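PDB 1QSA: soluble lytic murein transglycosylase, which cleaves the glycosidic bonds between N-acetylmuramic acid and N-acetylglucosamine in peptidoglycan, leaving a 1,6-anhydro bond in the muramic acid product. Local coordinates for residues 474-478 with 479-483; 523-526 with 527-531; 451-454 with 455-458; 426-429 with 430-433; 585-588 with 589-593. All coordinates share one frame; numbering follows the deposited sequence.

Interaction 1 of 5, residues 474-478 with 479-483; sequences IARQE and SAWNP. With SO4 (sulfate ion), chain H.
The end of helix 468-479, which carries the predicted catalytic Glu478, runs into a type I' beta turn from Ser479 to Asn482 that folds Trp481 back over the last helical turn. Ser479 N gives Ala475 O a straight bond of 2.9 Å (173° at the hydrogen). Ala480 N reaches Arg476 O at 3.0 Å, but from above the carbonyl plane. The indole lays one face over Arg476 CA and N. Arg476 CD meets Trp481 NE1 at 3.5 Å, and Ala475 CB lies 3.6 Å from Trp481 CZ3. With CG anti to the backbone N (chi1 167°) and the chain bent at the next bond, the arginine side chain crosses the indole at about a right angle. NH1 and NH2 of Arg476 each hold sulfate O3 at 2.9 Å; Arg448 NH2 also binds the ion, and Arg476 NE donates to Arg448 O. A leucine in place of Arg476 would probably leave Arg448 O without this donor and the anion without two of its bonds. Trp481 NE1 bonds to Tyr598 OH, so both long side chains join apolar packing to a fixed polar end, and the two arginines suit an anion, here a sulfate probably from the crystallisation liquor.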
# COMPACT_ATOMS: atom_id res chain seq x y z
N ILE A 474 0.73 -1.49 -17.35
CA ILE A 474 0.81 -0.31 -16.47
C ILE A 474 -0.52 -0.13 -15.73
O ILE A 474 -0.55 0.04 -14.50
CB ILE A 474 1.19 0.96 -17.29
CG1 ILE A 474 2.66 0.89 -17.73
CG2 ILE A 474 0.90 2.26 -16.48
CD1 ILE A 474 3.68 1.28 -16.63
N ALA A 475 -1.63 -0.20 -16.46
CA ALA A 475 -2.95 -0.06 -15.83
C ALA A 475 -3.22 -1.16 -14.80
O ALA A 475 -3.74 -0.90 -13.71
CB ALA A 475 -4.04 -0.05 -16.90
N ARG A 476 -2.85 -2.40 -15.14
CA ARG A 476 -3.05 -3.54 -14.24
C ARG A 476 -2.29 -3.31 -12.93
O ARG A 476 -2.84 -3.51 -11.85
CB ARG A 476 -2.58 -4.83 -14.93
CG ARG A 476 -2.44 -6.04 -14.00
CD ARG A 476 -3.77 -6.46 -13.39
NE ARG A 476 -3.62 -7.67 -12.57
CZ ARG A 476 -3.13 -7.70 -11.34
NH1 ARG A 476 -2.76 -6.57 -10.74
NH2 ARG A 476 -3.06 -8.86 -10.69
N GLN A 477 -1.06 -2.82 -13.04
CA GLN A 477 -0.25 -2.54 -11.86
C GLN A 477 -0.83 -1.39 -11.05
O GLN A 477 -0.92 -1.48 -9.82
CB GLN A 477 1.19 -2.20 -12.27
CG GLN A 477 2.01 -1.49 -11.18
CD GLN A 477 2.25 -2.34 -9.95
OE1 GLN A 477 2.35 -3.56 -10.03
NE2 GLN A 477 2.33 -1.70 -8.79
N GLU A 478 -1.26 -0.34 -11.75
CA GLU A 478 -1.77 0.86 -11.08
C GLU A 478 -3.10 0.71 -10.34
O GLU A 478 -3.21 1.07 -9.15
CB GLU A 478 -1.90 2.02 -12.09
CG GLU A 478 -0.57 2.55 -12.65
CD GLU A 478 0.28 3.27 -11.61
OE1 GLU A 478 -0.15 3.37 -10.43
OE2 GLU A 478 1.37 3.77 -11.97
N SER A 479 -4.09 0.12 -11.01
CA SER A 479 -5.44 0.04 -10.44
C SER A 479 -6.04 -1.34 -10.22
O SER A 479 -7.16 -1.43 -9.68
CB SER A 479 -6.38 0.78 -11.39
OG SER A 479 -6.45 0.07 -12.62
N ALA A 480 -5.36 -2.39 -10.68
CA ALA A 480 -5.90 -3.75 -10.59
C ALA A 480 -7.28 -3.76 -11.29
O ALA A 480 -8.21 -4.49 -10.92
CB ALA A 480 -5.99 -4.25 -9.14
N TRP A 481 -7.37 -2.94 -12.33
CA TRP A 481 -8.55 -2.78 -13.17
C TRP A 481 -9.79 -2.11 -12.59
O TRP A 481 -10.86 -2.19 -13.19
CB TRP A 481 -8.91 -4.09 -13.87
CG TRP A 481 -7.83 -4.57 -14.82
CD1 TRP A 481 -7.15 -5.75 -14.78
CD2 TRP A 481 -7.31 -3.84 -15.94
NE1 TRP A 481 -6.22 -5.80 -15.80
CE2 TRP A 481 -6.30 -4.64 -16.52
CE3 TRP A 481 -7.59 -2.58 -16.49
CZ2 TRP A 481 -5.57 -4.22 -17.64
CZ3 TRP A 481 -6.87 -2.16 -17.61
CH2 TRP A 481 -5.86 -2.98 -18.17
N ASN A 482 -9.68 -1.46 -11.43
CA ASN A 482 -10.84 -0.75 -10.89
C ASN A 482 -10.75 0.69 -11.43
O ASN A 482 -9.86 1.45 -11.04
CB ASN A 482 -10.80 -0.76 -9.36
CG ASN A 482 -11.91 0.07 -8.73
OD1 ASN A 482 -12.69 0.71 -9.43
ND2 ASN A 482 -11.99 0.03 -7.41
N PRO A 483 -11.67 1.09 -12.34
CA PRO A 483 -11.64 2.44 -12.92
C PRO A 483 -12.03 3.58 -11.98
O PRO A 483 -11.82 4.75 -12.31
CB PRO A 483 -12.65 2.34 -14.08
CG PRO A 483 -13.65 1.36 -13.58
CD PRO A 483 -12.81 0.30 -12.85
S SO4 H . -1.28 -8.88 -7.65
O1 SO4 H . -0.26 -9.18 -8.67
O2 SO4 H . -0.62 -8.37 -6.43
O3 SO4 H . -2.19 -7.84 -8.17
O4 SO4 H . -2.04 -10.10 -7.33

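Interaction 2 of 5, residues 523-526 with 527-531; sequences PETN and INIGT
The flat amide of Asn526, whose backbone carbonyl holds Gly530, is directed to the neighbouring loops rather than across residues 527-531. OD1 accepts from Met495 N, while ND2 donates to both Leu520 O and Ser492 O. Three bonds from the two polar atoms fix the rotation of the group, and an asparagine suits this buried place because it offers an acceptor and a donor side by side. The carboxylate of Glu524 turns to helix 454-461, its OE2 shared between Arg459 in a salt bridge and Tyr460 OH in a hydrogen bond. Beneath these groups the backbone is regular: Ile527 N binds Pro523 O at 2.8 Å, Ile529 N binds Thr525 O at 3.0 Å, and Gly530 N binds Asn526 O at 2.8 Å. Thr525 and Ile529 lie side by side, methyl CG2 of the threonine 4.0 Å from CD1 of the isoleucine; with OG1 beside the backbone N (chi1 -57°) the hydroxyl turns back to Asp522 OD2 and CG2, anti to that N, lies along Ile529. Thr531 uses its hydroxyl as a second donor to Ile527 O at 2.7 Å, beside its own amide. The backbone bonds, the Thr525-Ile529 pair and the Thr531 hydroxyl bond are i to i+4 contacts in the first turns of helix 523-540, which belongs to the Slt-type, lysozyme-like domain; the Asn526 side chain is about 8 Å from that of the predicted catalytic Glu478.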
# COMPACT_ATOMS: atom_id res chain seq x y z
N PRO A 523 -13.33 5.44 -17.78
CA PRO A 523 -12.30 4.62 -18.45
C PRO A 523 -11.65 5.21 -19.71
O PRO A 523 -10.42 5.31 -19.79
CB PRO A 523 -13.04 3.32 -18.74
CG PRO A 523 -14.00 3.21 -17.57
CD PRO A 523 -14.52 4.63 -17.45
N GLU A 524 -12.45 5.61 -20.69
CA GLU A 524 -11.89 6.17 -21.92
C GLU A 524 -11.05 7.43 -21.68
O GLU A 524 -9.96 7.56 -22.24
CB GLU A 524 -13.00 6.45 -22.95
CG GLU A 524 -12.44 7.00 -24.26
CD GLU A 524 -13.41 6.88 -25.43
OE1 GLU A 524 -14.57 6.46 -25.24
OE2 GLU A 524 -13.00 7.19 -26.57
N THR A 525 -11.55 8.35 -20.87
CA THR A 525 -10.81 9.58 -20.58
C THR A 525 -9.46 9.23 -19.93
O THR A 525 -8.42 9.76 -20.33
CB THR A 525 -11.60 10.50 -19.61
OG1 THR A 525 -12.89 10.79 -20.18
CG2 THR A 525 -10.85 11.80 -19.36
N ASN A 526 -9.51 8.31 -18.96
CA ASN A 526 -8.32 7.89 -18.24
C ASN A 526 -7.30 7.25 -19.19
O ASN A 526 -6.13 7.61 -19.20
CB ASN A 526 -8.71 6.93 -17.11
CG ASN A 526 -7.58 6.70 -16.14
OD1 ASN A 526 -6.67 5.93 -16.41
ND2 ASN A 526 -7.63 7.39 -15.00
N ILE A 527 -7.77 6.33 -20.03
CA ILE A 527 -6.89 5.66 -21.00
C ILE A 527 -6.31 6.66 -22.00
O ILE A 527 -5.14 6.59 -22.35
CB ILE A 527 -7.64 4.49 -21.70
CG1 ILE A 527 -7.88 3.36 -20.68
CG2 ILE A 527 -6.84 3.94 -22.88
CD1 ILE A 527 -8.90 2.31 -21.14
N ASN A 528 -7.11 7.63 -22.43
CA ASN A 528 -6.66 8.67 -23.36
C ASN A 528 -5.49 9.46 -22.75
O ASN A 528 -4.37 9.50 -23.31
CB ASN A 528 -7.85 9.59 -23.66
CG ASN A 528 -7.53 10.69 -24.67
OD1 ASN A 528 -6.51 10.66 -25.35
ND2 ASN A 528 -8.42 11.68 -24.76
N ILE A 529 -5.71 10.05 -21.57
CA ILE A 529 -4.68 10.86 -20.93
C ILE A 529 -3.49 10.05 -20.42
O ILE A 529 -2.34 10.47 -20.55
CB ILE A 529 -5.31 11.71 -19.79
CG1 ILE A 529 -6.33 12.67 -20.41
CG2 ILE A 529 -4.22 12.50 -19.03
CD1 ILE A 529 -7.16 13.46 -19.41
N GLY A 530 -3.78 8.85 -19.92
CA GLY A 530 -2.72 7.99 -19.40
C GLY A 530 -1.82 7.45 -20.49
O GLY A 530 -0.59 7.46 -20.34
N THR A 531 -2.40 6.97 -21.59
CA THR A 531 -1.56 6.47 -22.70
C THR A 531 -0.73 7.61 -23.29
O THR A 531 0.38 7.41 -23.76
CB THR A 531 -2.37 5.80 -23.84
OG1 THR A 531 -3.34 6.71 -24.38
CG2 THR A 531 -3.03 4.51 -23.36

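Interaction 3 of 5, residues 451-454 with 455-458; sequences LAYN and DLFK
Phe457 extends its ring back beneath the turn that starts its own helix, so that its CD2/CE2 side meets Tyr453 and Ala452. Tyr453 CB lies 3.9 Å from Phe457 CE2, whereas Ala452 O approaches the edge of the phenylalanine ring near its plane, 3.4 Å from CD2. Chi1 of -80° places Phe457 CG beside its backbone N, and this turns the ring toward the preceding loop. The tyrosine ring takes another course: it leads away from the helix, but near its root Tyr453 CD1 is approached obliquely by Leu456 CD1, at 4.2 Å. The third pairing is polar. The amide of Asn454 and the carboxylate of Asp455 are inclined by 55° and do not bond directly; a water accepts from Asn454 ND2 at 3.2 Å and donates to Asp455 OD1 at 2.8 Å. Tyr453 is the N-cap of helix 454-461 and the third residue of a type II turn from Leu451, with a positive phi (51°). Its carbonyl receives Phe457 N at 3.0 Å, closing the first helical turn. Phe457 also packs against Met472 and Ala475 of helix 468-479 and Ile527 of helix 523-540, a meeting point that suits a large flat apolar group. Replacing Phe457 by an alanine would probably open a gap among these helices and leave Tyr453 CB without its ring neighbour and Ala452 O without the ring edge. The slightly positive rim hydrogens of a phenylalanine probably make the carbonyl a tolerable neighbour, and the negative Asp455 at the helix start is likely to interact favourably with the helix dipole.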
# COMPACT_ATOMS: atom_id res chain seq x y z
N LEU A 451 -7.98 -9.29 -20.23
CA LEU A 451 -7.83 -8.33 -21.32
C LEU A 451 -8.88 -7.24 -21.18
O LEU A 451 -9.76 -7.07 -22.04
CB LEU A 451 -7.96 -9.03 -22.68
CG LEU A 451 -6.88 -10.08 -22.95
CD1 LEU A 451 -7.12 -10.72 -24.32
CD2 LEU A 451 -5.49 -9.46 -22.88
N ALA A 452 -8.74 -6.46 -20.12
CA ALA A 452 -9.67 -5.39 -19.79
C ALA A 452 -9.61 -4.17 -20.71
O ALA A 452 -8.52 -3.72 -21.10
CB ALA A 452 -9.44 -4.97 -18.36
N TYR A 453 -10.78 -3.66 -21.09
CA TYR A 453 -10.92 -2.48 -21.95
C TYR A 453 -10.07 -2.65 -23.20
O TYR A 453 -9.46 -1.71 -23.69
CB TYR A 453 -10.48 -1.22 -21.16
CG TYR A 453 -11.22 -1.05 -19.85
CD1 TYR A 453 -12.49 -0.47 -19.82
CD2 TYR A 453 -10.66 -1.51 -18.65
CE1 TYR A 453 -13.20 -0.35 -18.63
CE2 TYR A 453 -11.36 -1.39 -17.45
CZ TYR A 453 -12.63 -0.81 -17.45
OH TYR A 453 -13.34 -0.69 -16.29
N ASN A 454 -10.06 -3.87 -23.75
CA ASN A 454 -9.24 -4.19 -24.90
C ASN A 454 -9.38 -3.23 -26.08
O ASN A 454 -8.37 -2.72 -26.60
CB ASN A 454 -9.48 -5.65 -25.34
CG ASN A 454 -8.49 -6.11 -26.39
OD1 ASN A 454 -7.31 -6.28 -26.11
ND2 ASN A 454 -8.97 -6.29 -27.61
N ASP A 455 -10.62 -2.98 -26.50
CA ASP A 455 -10.88 -2.07 -27.62
C ASP A 455 -10.36 -0.65 -27.36
O ASP A 455 -9.77 -0.04 -28.25
CB ASP A 455 -12.37 -2.00 -27.94
CG ASP A 455 -12.91 -3.32 -28.48
OD1 ASP A 455 -12.12 -4.11 -29.05
OD2 ASP A 455 -14.13 -3.56 -28.33
N LEU A 456 -10.53 -0.15 -26.14
CA LEU A 456 -10.05 1.19 -25.83
C LEU A 456 -8.53 1.25 -25.86
O LEU A 456 -7.96 2.20 -26.40
CB LEU A 456 -10.57 1.67 -24.47
CG LEU A 456 -12.05 2.07 -24.44
CD1 LEU A 456 -12.51 2.28 -23.00
CD2 LEU A 456 -12.24 3.35 -25.26
N PHE A 457 -7.86 0.27 -25.26
CA PHE A 457 -6.39 0.27 -25.28
C PHE A 457 -5.85 0.15 -26.70
O PHE A 457 -4.88 0.82 -27.05
CB PHE A 457 -5.80 -0.81 -24.37
CG PHE A 457 -5.78 -0.42 -22.91
CD1 PHE A 457 -4.83 0.50 -22.44
CD2 PHE A 457 -6.70 -0.96 -22.03
CE1 PHE A 457 -4.82 0.89 -21.08
CE2 PHE A 457 -6.69 -0.58 -20.68
CZ PHE A 457 -5.75 0.34 -20.21
N LYS A 458 -6.53 -0.63 -27.54
CA LYS A 458 -6.11 -0.79 -28.93
C LYS A 458 -6.23 0.56 -29.63
O LYS A 458 -5.27 1.05 -30.23
CB LYS A 458 -6.97 -1.84 -29.65
CG LYS A 458 -6.52 -2.09 -31.09
CD LYS A 458 -7.40 -3.12 -31.78
CE LYS A 458 -6.90 -3.41 -33.20
NZ LYS A 458 -7.90 -4.23 -33.97
O HOH W 1 -12.20 -6.53 -27.64

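Interaction 4 of 5, residues 426-429 with 430-433; sequences NQWW and DLSV
Trp428 O accepts Ser432 N at 3.0 Å and Trp429 O accepts Val433 N at 3.1 Å, the first two bonds of the new helical run. The chain enters it abruptly. Gln427, with a positive phi of 61°, is the C-prime residue of a Schellman motif that ends helix 413-425, in which Trp428 N returns to Ala423 O and Gln427 N to Phe424 O. Trp428 is next the centre of an inverse gamma turn and also the N-cap of helix 429-438. Two helices within the L domain range, of a largely helical alpha-superhelix protein, are thus joined by a connection of few residues. The side chains follow from that sharp corner. Trp428 and Leu431 cross obliquely, the leucine CD1 lying 3.8 Å from the indole CE3. An indole suits this place because its broad surface can serve two neighbours: Leu431 at one part, and Asn426 CB over its centre, 3.6 Å above the plane. Leucine, branched at CG, also reaches Val388 and Met392 of helix 383-393. Trp429 packs its ring over Gln427 CA on one face and extends to Pro450 and Ala452. Asp430 folds back, its chi1 of 46° setting CG between the backbone N and the carbonyl carbon, and OD1 makes a weak bond of 3.0 Å with Leu431 N. Its OD2 lies close to Asp397 OD2, and this like-charge pairing in a buried place would probably raise the proton affinity of one carboxylate. Ser432, whose short side chain starts toward residues 426-429, gives its hydroxyl to Glu447 O.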
# COMPACT_ATOMS: atom_id res chain seq x y z
N ASN A 426 -18.10 -12.47 -16.70
CA ASN A 426 -19.01 -11.34 -16.79
C ASN A 426 -18.30 -10.02 -17.08
O ASN A 426 -18.94 -8.97 -17.14
CB ASN A 426 -19.80 -11.22 -15.49
CG ASN A 426 -20.94 -12.20 -15.45
OD1 ASN A 426 -21.95 -11.99 -16.13
ND2 ASN A 426 -20.78 -13.29 -14.74
N GLN A 427 -17.01 -10.11 -17.38
CA GLN A 427 -16.19 -8.94 -17.67
C GLN A 427 -16.10 -7.95 -16.51
O GLN A 427 -15.97 -6.74 -16.73
CB GLN A 427 -16.60 -8.27 -18.98
CG GLN A 427 -16.50 -9.22 -20.15
CD GLN A 427 -16.55 -8.54 -21.49
OE1 GLN A 427 -16.87 -7.35 -21.59
NE2 GLN A 427 -16.25 -9.28 -22.54
N TRP A 428 -16.18 -8.47 -15.29
CA TRP A 428 -16.03 -7.68 -14.06
C TRP A 428 -14.54 -7.89 -13.76
O TRP A 428 -14.15 -8.64 -12.86
CB TRP A 428 -16.87 -8.27 -12.92
CG TRP A 428 -18.37 -8.24 -13.16
CD1 TRP A 428 -19.06 -7.48 -14.06
CD2 TRP A 428 -19.35 -9.02 -12.46
NE1 TRP A 428 -20.42 -7.73 -13.96
CE2 TRP A 428 -20.62 -8.67 -12.98
CE3 TRP A 428 -19.29 -9.98 -11.44
CZ2 TRP A 428 -21.82 -9.24 -12.51
CZ3 TRP A 428 -20.48 -10.55 -10.97
CH2 TRP A 428 -21.73 -10.18 -11.52
N TRP A 429 -13.70 -7.21 -14.56
CA TRP A 429 -12.24 -7.38 -14.49
C TRP A 429 -11.64 -7.13 -13.12
O TRP A 429 -10.78 -7.90 -12.66
CB TRP A 429 -11.56 -6.50 -15.54
CG TRP A 429 -12.22 -6.58 -16.90
CD1 TRP A 429 -12.73 -5.53 -17.62
CD2 TRP A 429 -12.40 -7.75 -17.72
NE1 TRP A 429 -13.19 -5.98 -18.84
CE2 TRP A 429 -13.00 -7.33 -18.92
CE3 TRP A 429 -12.11 -9.11 -17.54
CZ2 TRP A 429 -13.30 -8.22 -19.96
CZ3 TRP A 429 -12.42 -10.01 -18.58
CH2 TRP A 429 -13.01 -9.55 -19.77
N ASP A 430 -12.04 -6.03 -12.49
CA ASP A 430 -11.53 -5.75 -11.14
C ASP A 430 -11.91 -6.83 -10.12
O ASP A 430 -11.09 -7.23 -9.29
CB ASP A 430 -11.90 -4.34 -10.65
CG ASP A 430 -13.35 -3.95 -10.87
OD1 ASP A 430 -14.21 -4.78 -11.25
OD2 ASP A 430 -13.63 -2.76 -10.69
N LEU A 431 -13.14 -7.33 -10.19
CA LEU A 431 -13.57 -8.38 -9.27
C LEU A 431 -12.81 -9.68 -9.51
O LEU A 431 -12.50 -10.40 -8.57
CB LEU A 431 -15.08 -8.60 -9.36
CG LEU A 431 -15.90 -7.33 -9.10
CD1 LEU A 431 -17.40 -7.68 -9.04
CD2 LEU A 431 -15.45 -6.69 -7.76
N SER A 432 -12.50 -9.96 -10.77
CA SER A 432 -11.74 -11.16 -11.11
C SER A 432 -10.37 -11.08 -10.43
O SER A 432 -9.96 -12.01 -9.74
CB SER A 432 -11.57 -11.27 -12.64
OG SER A 432 -10.74 -12.36 -13.01
N VAL A 433 -9.68 -9.94 -10.57
CA VAL A 433 -8.36 -9.79 -9.94
C VAL A 433 -8.48 -9.86 -8.41
O VAL A 433 -7.71 -10.54 -7.73
CB VAL A 433 -7.66 -8.45 -10.36
CG1 VAL A 433 -6.37 -8.25 -9.55
CG2 VAL A 433 -7.32 -8.45 -11.87

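Interaction 5 of 5, residues 585-588 with 589-593; sequences RGYV and KNVLA
One water is held between Arg585 and Lys589, accepting from Arg585 NE at 3.0 Å and from Lys589 NZ at 2.7 Å. The residues are four apart on helix 582-601, so their side chains run alongside each other and pack by their aliphatic parts, Arg585 CG 4.0 Å from Lys589 CE. Their charged nitrogens, NE and NZ, remain 4.5 Å apart. Glu577 probably makes this tolerable: its OE1 forms a salt bridge with Lys589 NZ, while its other oxygen is in only a long, weak ion pair with the arginine. Arg585 NH1 also donates to Ile579 O. A long extended lysine suits the site because it must span the helix surface to reach both water and carboxylate. On another side of the helix the same i to i+4 spacing sets Val591 over Tyr587. The valine methyl CG2 lies 4.1 Å from the centroid of the Tyr587 ring, 20° off its normal, a CH-pi contact over one face. CG anti to the backbone N (chi1 -178°) carries the tyrosine ring toward helix 468-479, where its hydroxyl reaches OE2 of the predicted catalytic Glu478. A flat, rigid group fits well here, since Val591 supports the ring on that face and the bond to Glu478 holds its far end. Asn590, a short amide, turns ND2 to Gln477 OE1 on the same neighbouring helix 468-479. Buried Val588 and Leu592 complete the pattern of apolar pairs, CG1 of the valine lying 3.9 Å from CD1 of the leucine.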
# COMPACT_ATOMS: atom_id res chain seq x y z
N ARG A 585 11.45 0.06 -7.82
CA ARG A 585 12.11 -1.18 -8.23
C ARG A 585 11.05 -2.29 -8.37
O ARG A 585 11.01 -3.01 -9.37
CB ARG A 585 13.16 -1.56 -7.19
CG ARG A 585 14.02 -2.73 -7.59
CD ARG A 585 15.17 -2.92 -6.60
NE ARG A 585 14.75 -3.21 -5.23
CZ ARG A 585 14.94 -2.40 -4.18
NH1 ARG A 585 15.54 -1.23 -4.32
NH2 ARG A 585 14.53 -2.77 -2.98
N GLY A 586 10.18 -2.40 -7.37
CA GLY A 586 9.13 -3.41 -7.42
C GLY A 586 8.12 -3.14 -8.54
O GLY A 586 7.62 -4.08 -9.18
N TYR A 587 7.83 -1.87 -8.77
CA TYR A 587 6.90 -1.45 -9.82
C TYR A 587 7.42 -1.90 -11.20
O TYR A 587 6.68 -2.48 -12.00
CB TYR A 587 6.78 0.08 -9.78
CG TYR A 587 5.81 0.70 -10.77
CD1 TYR A 587 6.23 1.07 -12.04
CD2 TYR A 587 4.50 0.96 -10.41
CE1 TYR A 587 5.36 1.68 -12.95
CE2 TYR A 587 3.61 1.58 -11.30
CZ TYR A 587 4.05 1.94 -12.56
OH TYR A 587 3.22 2.58 -13.44
N VAL A 588 8.70 -1.63 -11.46
CA VAL A 588 9.31 -1.98 -12.75
C VAL A 588 9.29 -3.49 -12.96
O VAL A 588 8.93 -3.96 -14.04
CB VAL A 588 10.73 -1.39 -12.86
CG1 VAL A 588 11.41 -1.87 -14.13
CG2 VAL A 588 10.64 0.13 -12.86
N LYS A 589 9.66 -4.24 -11.92
CA LYS A 589 9.65 -5.70 -12.00
C LYS A 589 8.25 -6.21 -12.32
O LYS A 589 8.07 -7.04 -13.21
CB LYS A 589 10.14 -6.30 -10.68
CG LYS A 589 11.63 -6.08 -10.44
CD LYS A 589 12.05 -6.67 -9.12
CE LYS A 589 13.55 -6.50 -8.89
NZ LYS A 589 13.92 -7.01 -7.51
N ASN A 590 7.25 -5.70 -11.61
CA ASN A 590 5.87 -6.11 -11.85
C ASN A 590 5.42 -5.77 -13.28
O ASN A 590 4.89 -6.62 -13.98
CB ASN A 590 4.91 -5.41 -10.88
CG ASN A 590 4.94 -6.01 -9.49
OD1 ASN A 590 5.53 -7.08 -9.26
ND2 ASN A 590 4.27 -5.35 -8.55
N VAL A 591 5.64 -4.54 -13.70
CA VAL A 591 5.18 -4.13 -15.02
C VAL A 591 5.79 -4.96 -16.15
O VAL A 591 5.09 -5.35 -17.09
CB VAL A 591 5.36 -2.60 -15.23
CG1 VAL A 591 5.06 -2.22 -16.68
CG2 VAL A 591 4.44 -1.83 -14.26
N LEU A 592 7.08 -5.27 -16.04
CA LEU A 592 7.75 -6.09 -17.06
C LEU A 592 7.18 -7.51 -17.05
O LEU A 592 6.91 -8.06 -18.12
CB LEU A 592 9.26 -6.10 -16.85
CG LEU A 592 9.94 -4.73 -17.03
CD1 LEU A 592 11.42 -4.86 -16.66
CD2 LEU A 592 9.78 -4.20 -18.43
N ALA A 593 6.94 -8.08 -15.86
CA ALA A 593 6.35 -9.42 -15.79
C ALA A 593 4.92 -9.40 -16.36
O ALA A 593 4.55 -10.27 -17.16
CB ALA A 593 6.34 -9.92 -14.34
O HOH W 2 12.99 -5.67 -5.38

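How the interactions relate
Along the chain the order is interaction 4, 3, 1, 2 and 5, yet in space interaction 1 is the hub: its centre lies about 12 to 13 Å from each of the others, and it touches all four. Pro483 and Trp481 meet Tyr453, Ala452 and Phe457 of interaction 3, and Pro483 meets Pro523 of interaction 2. Asp430 and Val433 of interaction 4 bring a helix of the L domain range against the same turn. Interaction 5 brings helix 582-601 against the end of helix 468-479 by two hydrogen bonds. Interactions 2 and 5 lie about 21 Å apart, centre to centre, without touching. Helix 468-479, which carries the predicted catalytic Glu478, is therefore held by neighbours distant in sequence.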